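Ribonucleoside-diphosphate reductase, alpha chain (PDB 6DQX) probably reduces ribonucleoside diphosphates to deoxyribonucleotides, as the class Id catalytic (alpha) subunit of ribonucleotide reductase. Local coordinates at residues F30-E35 with S421-S426; Y247-D252 with M267-S272; L375-L380 with A510-Y515. All blocks are in the same frame, centred on the assembly; numbering follows the deposited sequence.

Interaction 1: F30-E35 with S421-S426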
loop_
_atom_site.group_PDB
_atom_site.type_symbol
_atom_site.label_atom_id
_atom_site.label_comp_id
_atom_site.label_asym_id
_atom_site.label_seq_id
_atom_site.Cartn_x
_atom_site.Cartn_y
_atom_site.Cartn_z
ATOM N N PHE A 30 19.994 -29.525 -29.254
ATOM C CA PHE A 30 18.648 -29.123 -28.841
ATOM C C PHE A 30 17.677 -30.276 -28.673
ATOM O O PHE A 30 16.472 -30.097 -28.795
ATOM C CB PHE A 30 18.089 -28.020 -29.738
ATOM C CG PHE A 30 18.907 -26.770 -29.699
ATOM C CD1 PHE A 30 18.839 -25.914 -28.588
ATOM C CD2 PHE A 30 19.776 -26.463 -30.731
ATOM C CE1 PHE A 30 19.621 -24.770 -28.531
ATOM C CE2 PHE A 30 20.563 -25.322 -30.680
ATOM C CZ PHE A 30 20.490 -24.482 -29.580
ATOM N N GLU A 31 18.184 -31.444 -28.286
ATOM C CA GLU A 31 17.285 -32.562 -27.996
ATOM C C GLU A 31 16.269 -32.196 -26.928
ATOM O O GLU A 31 15.104 -32.600 -27.003
ATOM C CB GLU A 31 18.058 -33.809 -27.585
ATOM C CG GLU A 31 17.161 -35.028 -27.372
ATOM C CD GLU A 31 17.927 -36.233 -26.908
ATOM O OE1 GLU A 31 18.247 -37.085 -27.753
ATOM O OE2 GLU A 31 18.205 -36.327 -25.696
ATOM N N TRP A 32 16.726 -31.438 -25.927
ATOM C CA TRP A 32 15.883 -30.921 -24.848
ATOM C C TRP A 32 14.699 -30.078 -25.289
ATOM O O TRP A 32 13.669 -30.070 -24.627
ATOM C CB TRP A 32 16.729 -30.109 -23.848
ATOM C CG TRP A 32 17.355 -28.835 -24.367
ATOM C CD1 TRP A 32 18.602 -28.694 -24.883
ATOM C CD2 TRP A 32 16.789 -27.521 -24.345
ATOM N NE1 TRP A 32 18.847 -27.406 -25.194
ATOM C CE2 TRP A 32 17.753 -26.649 -24.872
ATOM C CE3 TRP A 32 15.573 -26.995 -23.905
ATOM C CZ2 TRP A 32 17.538 -25.280 -25.002
ATOM C CZ3 TRP A 32 15.339 -25.641 -24.047
ATOM C CH2 TRP A 32 16.331 -24.786 -24.590
ATOM N N LEU A 33 14.871 -29.362 -26.385
ATOM C CA LEU A 33 13.860 -28.481 -26.946
ATOM C C LEU A 33 12.907 -29.306 -27.810
ATOM O O LEU A 33 12.911 -29.218 -29.034
ATOM C CB LEU A 33 14.547 -27.374 -27.744
ATOM C CG LEU A 33 13.720 -26.201 -28.260
ATOM C CD1 LEU A 33 12.930 -25.562 -27.136
ATOM C CD2 LEU A 33 14.671 -25.178 -28.879
ATOM N N ASN A 34 12.127 -30.144 -27.137
ATOM C CA ASN A 34 11.150 -30.999 -27.803
ATOM C C ASN A 34 9.823 -30.241 -27.882
ATOM O O ASN A 34 9.749 -29.060 -27.503
ATOM C CB ASN A 34 11.025 -32.342 -27.084
ATOM C CG ASN A 34 10.428 -32.242 -25.703
ATOM O OD1 ASN A 34 10.050 -31.176 -25.223
ATOM N ND2 ASN A 34 10.333 -33.386 -25.044
ATOM N N GLU A 35 8.772 -30.910 -28.348
ATOM C CA GLU A 35 7.509 -30.222 -28.590
ATOM C C GLU A 35 6.898 -29.706 -27.269
ATOM O O GLU A 35 6.380 -28.594 -27.232
ATOM C CB GLU A 35 6.552 -31.130 -29.392
ATOM C CG GLU A 35 5.330 -30.437 -29.992
ATOM C CD GLU A 35 5.671 -29.297 -30.938
ATOM O OE1 GLU A 35 5.001 -28.243 -30.863
ATOM O OE2 GLU A 35 6.606 -29.436 -31.754
ATOM N N SER A 421 13.532 -27.180 -14.992
ATOM C CA SER A 421 13.850 -28.601 -15.161
ATOM C C SER A 421 12.950 -29.251 -16.210
ATOM O O SER A 421 13.405 -30.071 -17.020
ATOM C CB SER A 421 13.720 -29.353 -13.828
ATOM O OG SER A 421 14.866 -29.126 -13.037
ATOM N N PHE A 422 11.672 -28.886 -16.196
ATOM C CA PHE A 422 10.746 -29.366 -17.223
ATOM C C PHE A 422 11.249 -28.984 -18.625
ATOM O O PHE A 422 11.402 -29.849 -19.477
ATOM C CB PHE A 422 9.337 -28.822 -17.000
ATOM C CG PHE A 422 8.353 -29.277 -18.050
ATOM C CD1 PHE A 422 8.051 -30.627 -18.186
ATOM C CD2 PHE A 422 7.761 -28.361 -18.918
ATOM C CE1 PHE A 422 7.153 -31.067 -19.159
ATOM C CE2 PHE A 422 6.864 -28.788 -19.886
ATOM C CZ PHE A 422 6.562 -30.143 -20.009
ATOM N N ILE A 423 11.543 -27.701 -18.811
ATOM C CA ILE A 423 12.011 -27.163 -20.096
ATOM C C ILE A 423 13.252 -27.926 -20.580
ATOM O O ILE A 423 13.344 -28.312 -21.748
ATOM C CB ILE A 423 12.280 -25.645 -20.004
ATOM C CG1 ILE A 423 10.960 -24.853 -19.868
ATOM C CG2 ILE A 423 13.077 -25.121 -21.203
ATOM C CD1 ILE A 423 11.135 -23.426 -19.402
ATOM N N LEU A 424 14.180 -28.175 -19.659
ATOM C CA LEU A 424 15.467 -28.795 -19.999
ATOM C C LEU A 424 15.454 -30.316 -19.879
ATOM O O LEU A 424 16.166 -30.916 -19.066
ATOM C CB LEU A 424 16.586 -28.141 -19.167
ATOM C CG LEU A 424 17.993 -28.300 -19.730
ATOM C CD1 LEU A 424 18.127 -27.552 -21.045
ATOM C CD2 LEU A 424 19.021 -27.789 -18.728
ATOM N N GLY A 425 14.650 -30.951 -20.734
ATOM C CA GLY A 425 14.640 -32.408 -20.830
ATOM C C GLY A 425 13.937 -33.142 -19.713
ATOM O O GLY A 425 14.215 -34.316 -19.508
ATOM N N SER A 426 13.068 -32.453 -18.960
ATOM C CA SER A 426 12.395 -33.040 -17.792
ATOM C C SER A 426 13.378 -33.677 -16.785
ATOM O O SER A 426 13.097 -34.699 -16.192
ATOM C CB SER A 426 11.321 -34.054 -18.215
ATOM O OG SER A 426 10.288 -33.377 -18.873
#
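The indole of W32 is covered on one face by L424 and on the other by L33. From across the contact, L424 CD1 sits over the five-membered ring as a CH-pi contact, 3.7 Å from the centroid of that W32 ring and 18° off its normal; its nearest ring atoms are CG and CD2. L33 CB stands 3.9 Å above the W32 ring plane on the opposite face, displaced toward the rim. One edge of the six-membered ring meets I423: the carbonyl atom I423 O lies near the indole plane, 3.4 Å from W32 CE3, and I423 CG2 is 3.7 Å from W32 CZ3. Farther round the rim, W32 CZ2 approaches the edge of the F30 ring, while W32 NE1 is hydrogen-bonded to M80 O, which helps fix the rotation of the indole. A chi1 of 65° puts W32 CG between its own backbone N and carbonyl carbon and turns the indole toward 423-425.

Segment 30-35 is the loop before helix 35-44, whereas 421-426 lies in the reductase barrel domain. The indole thus packs on the C-terminal end of helix 418-423, where the chain leaves helical geometry at L424, the centre of an inverse gamma turn. G425 follows with positive phi, and its N comes 3.8 Å from W32 CB. The backbones approach closely enough to bring two acceptors, W32 O and I423 O, within 3.4 Å of each other. The hydroxyl of S37 serves both, hydrogen-bonded to I423 O and weakly to W32 O, so it ties the two segments together from the start of helix 35-44. Beyond the indole, L424 also touches L351 of strand 347-351, and I423 packs on F40 and L41 of helix 35-44.

Interaction 2: Y247-D252 with M267-S272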
loop_
_atom_site.group_PDB
_atom_site.type_symbol
_atom_site.label_atom_id
_atom_site.label_comp_id
_atom_site.label_asym_id
_atom_site.label_seq_id
_atom_site.Cartn_x
_atom_site.Cartn_y
_atom_site.Cartn_z
ATOM N N TYR A 247 8.890 -20.766 6.363
ATOM C CA TYR A 247 10.314 -21.023 6.071
ATOM C C TYR A 247 11.168 -20.797 7.320
ATOM O O TYR A 247 10.812 -20.025 8.220
ATOM C CB TYR A 247 10.817 -20.090 4.935
ATOM C CG TYR A 247 9.885 -19.983 3.742
ATOM C CD1 TYR A 247 9.135 -21.068 3.332
ATOM C CD2 TYR A 247 9.776 -18.793 3.010
ATOM C CE1 TYR A 247 8.298 -20.996 2.243
ATOM C CE2 TYR A 247 8.925 -18.713 1.910
ATOM C CZ TYR A 247 8.187 -19.818 1.545
ATOM O OH TYR A 247 7.320 -19.793 0.456
ATOM N N LEU A 248 12.295 -21.501 7.404
ATOM C CA LEU A 248 13.252 -21.289 8.464
ATOM C C LEU A 248 14.488 -20.605 7.905
ATOM O O LEU A 248 15.011 -21.021 6.877
ATOM C CB LEU A 248 13.626 -22.617 9.092
ATOM C CG LEU A 248 12.433 -23.300 9.781
ATOM C CD1 LEU A 248 12.813 -24.717 10.167
ATOM C CD2 LEU A 248 12.004 -22.500 11.001
ATOM N N PHE A 249 14.929 -19.552 8.586
ATOM C CA PHE A 249 16.164 -18.837 8.230
ATOM C C PHE A 249 17.058 -18.922 9.449
ATOM O O PHE A 249 16.791 -18.308 10.499
ATOM C CB PHE A 249 15.839 -17.410 7.801
ATOM C CG PHE A 249 17.042 -16.558 7.518
ATOM C CD1 PHE A 249 17.815 -16.769 6.390
ATOM C CD2 PHE A 249 17.393 -15.531 8.369
ATOM C CE1 PHE A 249 18.922 -15.962 6.128
ATOM C CE2 PHE A 249 18.493 -14.727 8.116
ATOM C CZ PHE A 249 19.264 -14.955 6.999
ATOM N N PHE A 250 18.095 -19.757 9.356
ATOM C CA PHE A 250 19.065 -19.887 10.450
ATOM C C PHE A 250 20.095 -18.785 10.357
ATOM O O PHE A 250 21.144 -18.922 9.750
ATOM C CB PHE A 250 19.694 -21.281 10.434
ATOM C CG PHE A 250 18.706 -22.365 10.689
ATOM C CD1 PHE A 250 17.982 -22.368 11.879
ATOM C CD2 PHE A 250 18.463 -23.360 9.753
ATOM C CE1 PHE A 250 17.049 -23.366 12.126
ATOM C CE2 PHE A 250 17.523 -24.356 10.002
ATOM C CZ PHE A 250 16.831 -24.353 11.191
ATOM N N LYS A 251 19.770 -17.671 11.009
ATOM C CA LYS A 251 20.442 -16.410 10.747
ATOM C C LYS A 251 21.902 -16.415 11.148
ATOM O O LYS A 251 22.731 -15.726 10.538
ATOM C CB LYS A 251 19.677 -15.248 11.414
ATOM C CG LYS A 251 19.475 -15.373 12.923
ATOM C CD LYS A 251 18.678 -14.175 13.438
ATOM C CE LYS A 251 18.080 -14.432 14.803
ATOM N NZ LYS A 251 17.466 -13.185 15.366
ATOM N N ASP A 252 22.252 -17.180 12.171
ATOM C CA ASP A 252 23.639 -17.219 12.591
ATOM C C ASP A 252 24.499 -18.070 11.624
ATOM O O ASP A 252 25.640 -17.692 11.333
ATOM C CB ASP A 252 23.742 -17.639 14.058
ATOM C CG ASP A 252 23.163 -16.570 15.006
ATOM O OD1 ASP A 252 23.374 -15.343 14.786
ATOM O OD2 ASP A 252 22.486 -16.963 15.976
ATOM N N MET A 267 27.999 -6.148 6.825
ATOM C CA MET A 267 26.819 -6.160 5.986
ATOM C C MET A 267 25.999 -7.397 6.344
ATOM O O MET A 267 26.205 -8.503 5.824
ATOM C CB MET A 267 27.207 -6.088 4.521
ATOM C CG MET A 267 28.055 -4.853 4.245
ATOM S SD MET A 267 28.390 -4.557 2.521
ATOM C CE MET A 267 27.025 -3.496 2.070
ATOM N N THR A 268 25.096 -7.199 7.286
ATOM C CA THR A 268 24.291 -8.285 7.852
ATOM C C THR A 268 23.266 -8.829 6.866
ATOM O O THR A 268 22.630 -8.057 6.152
ATOM C CB THR A 268 23.512 -7.761 9.077
ATOM O OG1 THR A 268 24.388 -6.981 9.888
ATOM C CG2 THR A 268 22.912 -8.906 9.904
ATOM N N VAL A 269 23.077 -10.155 6.866
ATOM C CA VAL A 269 22.006 -10.794 6.137
ATOM C C VAL A 269 20.856 -10.929 7.141
ATOM O O VAL A 269 20.934 -11.738 8.064
ATOM C CB VAL A 269 22.418 -12.171 5.538
ATOM C CG1 VAL A 269 21.258 -12.801 4.779
ATOM C CG2 VAL A 269 23.609 -11.998 4.588
ATOM N N HIS A 270 19.807 -10.107 6.978
ATOM C CA HIS A 270 18.671 -10.111 7.899
ATOM C C HIS A 270 17.688 -11.212 7.624
ATOM O O HIS A 270 16.961 -11.655 8.536
ATOM C CB HIS A 270 17.895 -8.773 7.822
ATOM C CG HIS A 270 18.733 -7.563 8.089
ATOM N ND1 HIS A 270 19.205 -7.250 9.342
ATOM C CD2 HIS A 270 19.148 -6.568 7.273
ATOM C CE1 HIS A 270 19.911 -6.133 9.280
ATOM N NE2 HIS A 270 19.872 -5.688 8.037
ATOM N N ALA A 271 17.597 -11.589 6.348
ATOM C CA ALA A 271 16.532 -12.424 5.821
ATOM C C ALA A 271 16.977 -13.031 4.500
ATOM O O ALA A 271 17.938 -12.568 3.874
ATOM C CB ALA A 271 15.273 -11.578 5.575
ATOM N N SER A 272 16.253 -14.040 4.060
ATOM C CA SER A 272 16.415 -14.571 2.702
ATOM C C SER A 272 15.313 -14.060 1.760
ATOM O O SER A 272 14.630 -13.042 2.049
ATOM C CB SER A 272 16.544 -16.111 2.787
ATOM O OG SER A 272 16.810 -16.693 1.513
#
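F249 reaches across to the backbone of V269-S272 with its whole ring. Its CB points at the opposite segment, and chi1 of 175° sets CG trans to the backbone N, extending the ring alongside the backbone of 269-272, which crosses one face. Along one branch, CD1 lies 3.9 Å from S272 CB, and the next atom, CE1, is 3.9 Å from A271 C. Along the other, CD2 is near H270 O, and CE2 comes closer still, 3.5 Å from that same H270 O, which approaches obliquely. At the tip, CZ meets V269 twice: V269 CG1 at 3.7 Å from F249 CZ, and V269 O, which lies in the ring plane. A271 CA stands over the face as a CH-pi contact, 4.0 Å from the F249 ring centroid and 18° off the normal.

The phenylalanine belongs to strand 247-249, which pairs in parallel with 209-213 and antiparallel with 549-554 in the barrel of this reductase family. Segment 267-272 leads into the connection to strand 288-296, consistent with the start of the finger loop that in this family joins the two halves of the barrel and enters it.

S272 N lies over the same face as A271 CA, offset toward the rim; it is buried with no hydrogen-bond partner. S272 OG, by contrast, is bonded to I278 O. Y184 of strand 181-186 touches F249, A271 and S272. H270 CB points away from 247-252, and its ring stacks on Y137; the side chain comes within about 4 Å of a bound magnesium ion.

Interaction 3: L375-L380 with A510-Y515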
loop_
_atom_site.group_PDB
_atom_site.type_symbol
_atom_site.label_atom_id
_atom_site.label_comp_id
_atom_site.label_asym_id
_atom_site.label_seq_id
_atom_site.Cartn_x
_atom_site.Cartn_y
_atom_site.Cartn_z
ATOM N N LEU A 375 32.556 -33.476 -5.298
ATOM C CA LEU A 375 33.273 -33.230 -6.544
ATOM C C LEU A 375 32.592 -32.139 -7.370
ATOM O O LEU A 375 33.227 -31.201 -7.824
ATOM C CB LEU A 375 33.335 -34.515 -7.375
ATOM C CG LEU A 375 33.958 -34.361 -8.760
ATOM C CD1 LEU A 375 35.404 -33.864 -8.667
ATOM C CD2 LEU A 375 33.851 -35.672 -9.493
ATOM N N ILE A 376 31.302 -32.304 -7.572
ATOM C CA ILE A 376 30.546 -31.368 -8.415
ATOM C C ILE A 376 30.576 -29.950 -7.867
ATOM O O ILE A 376 30.918 -28.984 -8.595
ATOM C CB ILE A 376 29.101 -31.865 -8.604
ATOM C CG1 ILE A 376 29.131 -33.063 -9.569
ATOM C CG2 ILE A 376 28.195 -30.757 -9.139
ATOM C CD1 ILE A 376 27.808 -33.759 -9.773
ATOM N N PHE A 377 30.258 -29.819 -6.588
ATOM C CA PHE A 377 30.146 -28.470 -6.005
ATOM C C PHE A 377 31.493 -27.806 -5.766
ATOM O O PHE A 377 31.611 -26.612 -5.925
ATOM C CB PHE A 377 29.213 -28.502 -4.826
ATOM C CG PHE A 377 27.799 -28.698 -5.261
ATOM C CD1 PHE A 377 27.046 -27.613 -5.722
ATOM C CD2 PHE A 377 27.244 -29.943 -5.300
ATOM C CE1 PHE A 377 25.758 -27.813 -6.157
ATOM C CE2 PHE A 377 25.977 -30.155 -5.764
ATOM C CZ PHE A 377 25.216 -29.068 -6.170
ATOM N N LYS A 378 32.532 -28.606 -5.500
ATOM C CA LYS A 378 33.886 -28.082 -5.465
ATOM C C LYS A 378 34.308 -27.527 -6.822
ATOM O O LYS A 378 34.943 -26.449 -6.912
ATOM C CB LYS A 378 34.878 -29.155 -4.958
ATOM C CG LYS A 378 36.318 -28.635 -4.788
ATOM C CD LYS A 378 37.210 -29.717 -4.152
ATOM C CE LYS A 378 38.575 -29.160 -3.768
ATOM N NZ LYS A 378 39.481 -29.086 -4.946
ATOM N N THR A 379 34.010 -28.277 -7.872
ATOM C CA THR A 379 34.346 -27.878 -9.238
ATOM C C THR A 379 33.642 -26.573 -9.603
ATOM O O THR A 379 34.249 -25.641 -10.144
ATOM C CB THR A 379 33.955 -28.967 -10.244
ATOM O OG1 THR A 379 34.638 -30.201 -9.918
ATOM C CG2 THR A 379 34.302 -28.581 -11.648
ATOM N N LEU A 380 32.359 -26.526 -9.298
ATOM C CA LEU A 380 31.589 -25.278 -9.564
ATOM C C LEU A 380 32.086 -24.061 -8.792
ATOM O O LEU A 380 32.205 -22.973 -9.363
ATOM C CB LEU A 380 30.108 -25.527 -9.336
ATOM C CG LEU A 380 29.456 -26.317 -10.480
ATOM C CD1 LEU A 380 28.028 -26.678 -10.079
ATOM C CD2 LEU A 380 29.514 -25.586 -11.807
ATOM N N ALA A 510 24.200 -29.984 3.789
ATOM C CA ALA A 510 25.246 -29.540 4.708
ATOM C C ALA A 510 26.620 -29.722 4.093
ATOM O O ALA A 510 27.467 -28.834 4.213
ATOM C CB ALA A 510 25.158 -30.275 6.040
ATOM N N GLN A 511 26.815 -30.853 3.414
ATOM C CA GLN A 511 28.090 -31.166 2.791
ATOM C C GLN A 511 28.471 -30.191 1.696
ATOM O O GLN A 511 29.609 -29.726 1.671
ATOM C CB GLN A 511 28.100 -32.592 2.266
ATOM C CG GLN A 511 29.408 -33.012 1.615
ATOM C CD GLN A 511 29.301 -34.294 0.791
ATOM O OE1 GLN A 511 28.223 -34.676 0.312
ATOM N NE2 GLN A 511 30.443 -34.975 0.633
ATOM N N ARG A 512 27.530 -29.877 0.783
ATOM C CA ARG A 512 27.836 -28.972 -0.313
ATOM C C ARG A 512 27.847 -27.477 0.083
ATOM O O ARG A 512 28.425 -26.672 -0.644
ATOM C CB ARG A 512 26.927 -29.234 -1.521
ATOM C CG ARG A 512 25.473 -28.753 -1.371
ATOM C CD ARG A 512 24.686 -28.983 -2.656
ATOM N NE ARG A 512 24.266 -30.355 -2.828
ATOM C CZ ARG A 512 23.148 -30.906 -2.348
ATOM N NH1 ARG A 512 22.254 -30.225 -1.640
ATOM N NH2 ARG A 512 22.901 -32.171 -2.592
ATOM N N GLN A 513 27.270 -27.134 1.234
ATOM C CA GLN A 513 27.193 -25.739 1.669
ATOM C C GLN A 513 28.540 -25.049 1.744
ATOM O O GLN A 513 28.612 -23.851 1.460
ATOM C CB GLN A 513 26.442 -25.583 2.979
ATOM C CG GLN A 513 26.090 -24.140 3.361
ATOM C CD GLN A 513 25.285 -23.418 2.286
ATOM O OE1 GLN A 513 24.131 -23.740 2.049
ATOM N NE2 GLN A 513 25.919 -22.450 1.611
ATOM N N LYS A 514 29.612 -25.780 2.078
ATOM C CA LYS A 514 30.926 -25.142 2.138
ATOM C C LYS A 514 31.407 -24.592 0.800
ATOM O O LYS A 514 32.275 -23.700 0.767
ATOM C CB LYS A 514 31.997 -26.071 2.742
ATOM C CG LYS A 514 32.449 -27.206 1.843
ATOM C CD LYS A 514 33.462 -28.100 2.553
ATOM C CE LYS A 514 32.796 -29.010 3.569
ATOM N NZ LYS A 514 31.938 -30.053 2.951
ATOM N N TYR A 515 30.849 -25.100 -0.305
ATOM C CA TYR A 515 31.197 -24.645 -1.641
ATOM C C TYR A 515 30.248 -23.607 -2.248
ATOM O O TYR A 515 30.421 -23.240 -3.406
ATOM C CB TYR A 515 31.202 -25.843 -2.576
ATOM C CG TYR A 515 32.155 -26.906 -2.132
ATOM C CD1 TYR A 515 33.504 -26.635 -2.064
ATOM C CD2 TYR A 515 31.711 -28.173 -1.771
ATOM C CE1 TYR A 515 34.416 -27.614 -1.645
ATOM C CE2 TYR A 515 32.615 -29.152 -1.332
ATOM C CZ TYR A 515 33.954 -28.864 -1.310
ATOM O OH TYR A 515 34.867 -29.821 -0.887
#
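The R512 guanidinium, packed against F377, is gripped by several groups: NE is hydrogen-bonded to N373 OD1, NH1 to Q520 OE1, and W353 adds a cation-pi contact. R512 NE also lies 3.4 Å from F377 CE2. With chi1 at 74° and chi2 extended, R512 CD comes over the middle of the F377 ring as a CH-pi contact, 3.6 Å from the centroid; the bend at chi3 then sets the direction of NE. The ring and guanidinium planes are 54° apart, which rules out a parallel stack. I376 CG2 covers the other face of F377, offset toward the rim.

The Y515 ring lies between two lysine chains. K378 CB makes a CH-pi contact over one face, 3.9 Å from the Y515 centroid, and K514 CG sits centrally over the opposite face. Near the base of the tyrosine, Y515 CB is 3.5 Å from F377 O and Y515 CD2 is 4.0 Å from F377 CB. The polar ends turn to other partners: Y515 OH is hydrogen-bonded to N374 OD1, and K378 NZ forms a salt bridge with E382.

Within the reductase barrel domain, this packing joins the first half of helix 367-395 to the last turns of helix 502-513 and the residues after it; behind it, I376 and L380 pack on helix 300-303, and I376 also on helix 353-359.

Overall arrangement
Along the chain interaction 2 closes before interaction 3 opens; interaction 1 starts first and encloses interaction 2, whereas its segments alternate with those of interaction 3. The centres of interactions 1 and 2 are about 35 Å apart, on opposite sides of the chain's centre. The centre of interaction 3 is about 26 Å from that of interaction 1 and about 21 Å from that of interaction 2, and none touches another. Interaction 2 belongs to the barrel itself, through strand 247-249. Interaction 3 packs helices 367-395 and 502-513 together, and helix 418-423 of interaction 1 follows 367-395 in the chain. Interactions 1 and 3 join regions 386 and 130 residues apart, while interaction 2 is local.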